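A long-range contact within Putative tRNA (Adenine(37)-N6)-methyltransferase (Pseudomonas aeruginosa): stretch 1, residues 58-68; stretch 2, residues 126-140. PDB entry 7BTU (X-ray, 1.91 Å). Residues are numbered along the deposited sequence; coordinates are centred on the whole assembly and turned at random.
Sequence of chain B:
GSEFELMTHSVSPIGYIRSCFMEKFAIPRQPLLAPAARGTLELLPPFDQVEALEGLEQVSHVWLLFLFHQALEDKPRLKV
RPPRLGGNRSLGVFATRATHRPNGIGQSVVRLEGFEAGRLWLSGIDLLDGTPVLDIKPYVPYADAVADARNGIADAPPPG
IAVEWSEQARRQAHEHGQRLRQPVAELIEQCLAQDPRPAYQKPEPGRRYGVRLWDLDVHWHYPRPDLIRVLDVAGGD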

# COMPACT_ATOMS: atom_id res chain seq x y z
N GLN B 58 9.63 7.99 14.65
CA GLN B 58 8.33 7.80 15.28
C GLN B 58 7.48 6.70 14.61
O GLN B 58 6.32 6.50 14.96
CB GLN B 58 7.56 9.14 15.24
CG GLN B 58 8.39 10.39 15.65
CD GLN B 58 7.87 11.74 15.03
OE1 GLN B 58 6.66 12.01 15.00
NE2 GLN B 58 8.80 12.58 14.57
N VAL B 59 8.05 5.99 13.66
CA VAL B 59 7.30 5.13 12.75
C VAL B 59 7.84 3.71 12.88
O VAL B 59 9.03 3.49 12.70
CB VAL B 59 7.45 5.63 11.31
CG1 VAL B 59 7.04 4.55 10.32
CG2 VAL B 59 6.64 7.00 11.12
N SER B 60 6.95 2.74 13.12
CA SER B 60 7.46 1.37 13.26
C SER B 60 7.54 0.62 11.93
O SER B 60 8.34 -0.31 11.78
CB SER B 60 6.58 0.60 14.24
OG SER B 60 5.26 0.51 13.71
N HIS B 61 6.70 1.00 10.96
CA HIS B 61 6.57 0.25 9.72
C HIS B 61 6.50 1.23 8.55
O HIS B 61 5.93 2.33 8.67
CB HIS B 61 5.28 -0.60 9.74
CG HIS B 61 5.28 -1.74 10.71
ND1 HIS B 61 5.11 -1.58 12.07
CD2 HIS B 61 5.40 -3.08 10.50
CE1 HIS B 61 5.13 -2.77 12.66
NE2 HIS B 61 5.31 -3.70 11.73
N VAL B 62 6.99 0.80 7.39
CA VAL B 62 6.96 1.64 6.20
C VAL B 62 6.42 0.84 5.04
O VAL B 62 6.55 -0.39 4.98
CB VAL B 62 8.35 2.23 5.85
CG1 VAL B 62 8.79 3.24 6.93
CG2 VAL B 62 9.43 1.12 5.65
N TRP B 63 5.80 1.56 4.12
CA TRP B 63 5.44 1.04 2.82
C TRP B 63 6.61 1.23 1.88
O TRP B 63 7.16 2.34 1.81
CB TRP B 63 4.22 1.79 2.28
CG TRP B 63 2.89 1.41 2.90
CD1 TRP B 63 2.11 2.18 3.72
CD2 TRP B 63 2.16 0.19 2.66
NE1 TRP B 63 0.96 1.52 4.01
CE2 TRP B 63 0.96 0.30 3.38
CE3 TRP B 63 2.41 -0.98 1.89
CZ2 TRP B 63 -0.01 -0.73 3.40
CZ3 TRP B 63 1.44 -1.98 1.87
CH2 TRP B 63 0.23 -1.85 2.64
N LEU B 64 6.95 0.18 1.12
CA LEU B 64 7.89 0.30 0.03
C LEU B 64 7.14 -0.00 -1.26
O LEU B 64 6.49 -1.06 -1.37
CB LEU B 64 9.09 -0.66 0.18
CG LEU B 64 9.97 -0.52 1.46
CD1 LEU B 64 11.11 -1.57 1.51
CD2 LEU B 64 10.49 0.95 1.64
N LEU B 65 7.24 0.88 -2.23
CA LEU B 65 6.85 0.58 -3.60
C LEU B 65 8.11 0.17 -4.32
O LEU B 65 9.17 0.82 -4.17
CB LEU B 65 6.24 1.80 -4.34
CG LEU B 65 4.99 2.35 -3.67
CD1 LEU B 65 4.45 3.61 -4.36
CD2 LEU B 65 3.88 1.28 -3.55
N PHE B 66 8.00 -0.88 -5.14
CA PHE B 66 9.18 -1.47 -5.74
C PHE B 66 8.83 -2.04 -7.10
O PHE B 66 7.66 -2.13 -7.50
CB PHE B 66 9.76 -2.56 -4.82
CG PHE B 66 8.83 -3.74 -4.65
CD1 PHE B 66 7.90 -3.77 -3.58
CD2 PHE B 66 8.90 -4.80 -5.53
CE1 PHE B 66 7.01 -4.88 -3.45
CE2 PHE B 66 8.04 -5.94 -5.43
CZ PHE B 66 7.10 -5.97 -4.37
N LEU B 67 9.87 -2.40 -7.84
CA LEU B 67 9.70 -2.94 -9.17
C LEU B 67 9.83 -4.45 -9.11
O LEU B 67 10.81 -4.94 -8.53
CB LEU B 67 10.76 -2.38 -10.11
CG LEU B 67 10.60 -0.90 -10.50
CD1 LEU B 67 11.72 -0.47 -11.39
CD2 LEU B 67 9.26 -0.71 -11.19
N PHE B 68 8.85 -5.17 -9.68
CA PHE B 68 9.01 -6.60 -9.93
C PHE B 68 9.98 -6.82 -11.08
O PHE B 68 10.00 -6.04 -12.05
CB PHE B 68 7.68 -7.25 -10.30
CG PHE B 68 6.68 -7.29 -9.19
CD1 PHE B 68 6.91 -8.07 -8.07
CD2 PHE B 68 5.48 -6.60 -9.30
CE1 PHE B 68 5.95 -8.14 -7.04
CE2 PHE B 68 4.53 -6.65 -8.27
CZ PHE B 68 4.78 -7.42 -7.15
N ASP B 126 9.94 -9.06 2.78
CA ASP B 126 9.43 -10.01 1.80
C ASP B 126 9.94 -9.70 0.40
O ASP B 126 9.24 -9.98 -0.57
CB ASP B 126 7.90 -10.04 1.80
CG ASP B 126 7.26 -8.70 1.36
OD1 ASP B 126 7.99 -7.68 1.17
OD2 ASP B 126 6.00 -8.67 1.23
N LEU B 127 11.08 -9.02 0.29
CA LEU B 127 11.61 -8.58 -1.00
C LEU B 127 12.87 -9.33 -1.34
O LEU B 127 13.73 -9.52 -0.48
CB LEU B 127 11.91 -7.06 -0.99
CG LEU B 127 10.66 -6.21 -0.77
CD1 LEU B 127 11.04 -4.75 -0.70
CD2 LEU B 127 9.66 -6.44 -1.90
N LEU B 128 13.03 -9.65 -2.62
CA LEU B 128 14.24 -10.32 -3.08
C LEU B 128 15.44 -9.40 -3.00
O LEU B 128 15.34 -8.18 -3.18
CB LEU B 128 14.05 -10.78 -4.54
CG LEU B 128 13.06 -11.93 -4.69
CD1 LEU B 128 12.67 -12.11 -6.20
CD2 LEU B 128 13.64 -13.29 -4.15
N ASP B 129 16.60 -10.02 -2.74
CA ASP B 129 17.88 -9.32 -2.81
C ASP B 129 17.99 -8.65 -4.17
O ASP B 129 17.68 -9.26 -5.21
CB ASP B 129 19.04 -10.31 -2.64
CG ASP B 129 20.36 -9.60 -2.47
OD1 ASP B 129 20.55 -8.81 -1.51
OD2 ASP B 129 21.18 -9.75 -3.35
N GLY B 130 18.43 -7.38 -4.18
CA GLY B 130 18.55 -6.64 -5.44
C GLY B 130 17.31 -5.90 -5.89
O GLY B 130 17.35 -5.25 -6.96
N THR B 131 16.20 -5.98 -5.14
CA THR B 131 14.96 -5.38 -5.59
C THR B 131 15.12 -3.86 -5.70
O THR B 131 15.53 -3.23 -4.72
CB THR B 131 13.84 -5.71 -4.62
OG1 THR B 131 13.53 -7.13 -4.69
CG2 THR B 131 12.59 -4.86 -5.06
N PRO B 132 14.77 -3.24 -6.84
CA PRO B 132 14.80 -1.76 -6.92
C PRO B 132 13.58 -1.17 -6.21
O PRO B 132 12.45 -1.59 -6.46
CB PRO B 132 14.75 -1.45 -8.43
CG PRO B 132 14.88 -2.80 -9.16
CD PRO B 132 14.38 -3.84 -8.14
N VAL B 133 13.80 -0.16 -5.39
CA VAL B 133 12.71 0.47 -4.63
C VAL B 133 12.44 1.85 -5.23
O VAL B 133 13.37 2.60 -5.53
CB VAL B 133 13.08 0.56 -3.13
CG1 VAL B 133 12.07 1.42 -2.32
CG2 VAL B 133 13.10 -0.89 -2.53
N LEU B 134 11.15 2.20 -5.36
CA LEU B 134 10.72 3.50 -5.89
C LEU B 134 10.29 4.50 -4.84
O LEU B 134 10.31 5.73 -5.13
CB LEU B 134 9.51 3.36 -6.84
CG LEU B 134 9.70 2.30 -7.92
CD1 LEU B 134 8.39 2.12 -8.72
CD2 LEU B 134 10.89 2.77 -8.84
N ASP B 135 9.86 4.05 -3.67
CA ASP B 135 9.30 5.02 -2.71
C ASP B 135 9.34 4.38 -1.33
O ASP B 135 9.36 3.16 -1.19
CB ASP B 135 7.85 5.40 -3.09
CG ASP B 135 7.29 6.56 -2.23
OD1 ASP B 135 7.94 7.60 -2.21
OD2 ASP B 135 6.27 6.37 -1.52
N ILE B 136 9.36 5.24 -0.31
CA ILE B 136 9.21 4.91 1.11
C ILE B 136 8.14 5.84 1.65
O ILE B 136 8.21 7.06 1.42
CB ILE B 136 10.51 5.18 1.90
CG1 ILE B 136 11.70 4.43 1.28
CG2 ILE B 136 10.29 4.87 3.42
CD1 ILE B 136 13.05 5.06 1.62
N LYS B 137 7.19 5.30 2.42
CA LYS B 137 6.19 6.13 3.13
C LYS B 137 5.88 5.46 4.46
O LYS B 137 5.93 4.23 4.55
CB LYS B 137 4.88 6.27 2.33
N PRO B 138 5.52 6.23 5.48
CA PRO B 138 5.11 5.61 6.76
C PRO B 138 3.84 4.81 6.58
O PRO B 138 2.92 5.26 5.90
CB PRO B 138 4.82 6.82 7.69
CG PRO B 138 5.47 7.97 7.03
CD PRO B 138 5.50 7.70 5.53
N TYR B 139 3.79 3.65 7.24
CA TYR B 139 2.55 2.92 7.42
C TYR B 139 1.75 3.60 8.54
O TYR B 139 2.29 3.88 9.61
CB TYR B 139 2.86 1.45 7.76
CG TYR B 139 1.61 0.60 7.89
CD1 TYR B 139 0.85 0.61 9.06
CD2 TYR B 139 1.16 -0.18 6.81
CE1 TYR B 139 -0.33 -0.17 9.18
CE2 TYR B 139 -0.01 -0.97 6.93
CZ TYR B 139 -0.75 -0.93 8.07
OH TYR B 139 -1.90 -1.70 8.19
N VAL B 140 0.48 3.89 8.28
CA VAL B 140 -0.35 4.58 9.26
C VAL B 140 -1.63 3.80 9.49
O VAL B 140 -2.49 3.76 8.59
CB VAL B 140 -0.67 6.03 8.80
CG1 VAL B 140 -1.47 6.78 9.87
CG2 VAL B 140 0.59 6.77 8.48
O HOH W 1 4.05 2.41 11.27
O HOH W 2 5.96 3.55 -0.53

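What joins the two backbones? Strand 61-67 runs antiparallel to the strand through Val133 and Lys137, and the stretches bury 961 Å² between them, both sides summed. Tyr139 N donates to His61 O (2.9 Å), Trp63 N to Lys137 O (2.7 Å) and Lys137 N back to Trp63 O (3.0 Å); further along, Leu67 N donates to Pro132 O (3.0 Å). Proline has no N-H to give, but its carbonyl still accepts, so Pro132 fits the strand here.

Where does the ladder lose its regularity? A beta bulge shifts the register by one between Leu65 and Phe66. Leu65 O takes a short bond from Leu134 N (2.7 Å) and a weak one from Asp135 N (3.3 Å). With psi at -25°, Leu134 departs from extended geometry; its CB points sideways, and Leu134 CD1 meets Leu67 CD2 at 3.9 Å.

How do side chains pack on the face shared by Leu64, Phe66, Val133 and Ile136? Buried and apolar, Leu64, with chi1 m and chi2 t, brings CD2 to 3.7 Å from Ile136 CG1 and CD1 to 3.9 Å from Leu127 CD1. Phe66, in p, sets its ring under Leu127 CD2, which lies over one face, 3.5 Å from the centroid, a CH-pi contact. Phe66 CB also lies 3.7 Å from Thr131 CG2. Thr131, chi1 m, meanwhile turns OG1 back to Leu128 O (2.6 Å), bracing the type II turn.

What occupies the face of Trp63, Leu65, Asp135 and Lys137? Tyr139, in t with CB toward stretch 1, lays its ring obliquely by Trp63, in m; Trp63 CE2 is 3.5 Å from Tyr139 CD2. Buried Asp135 has its carboxylate satisfied by a water, whose oxygen lies 3.0 Å from Asp135 OD2, and by partners elsewhere in the structure; Asp135 CB packs 4.0 Å from Leu65 CD1. Lys137 is modelled only to CB.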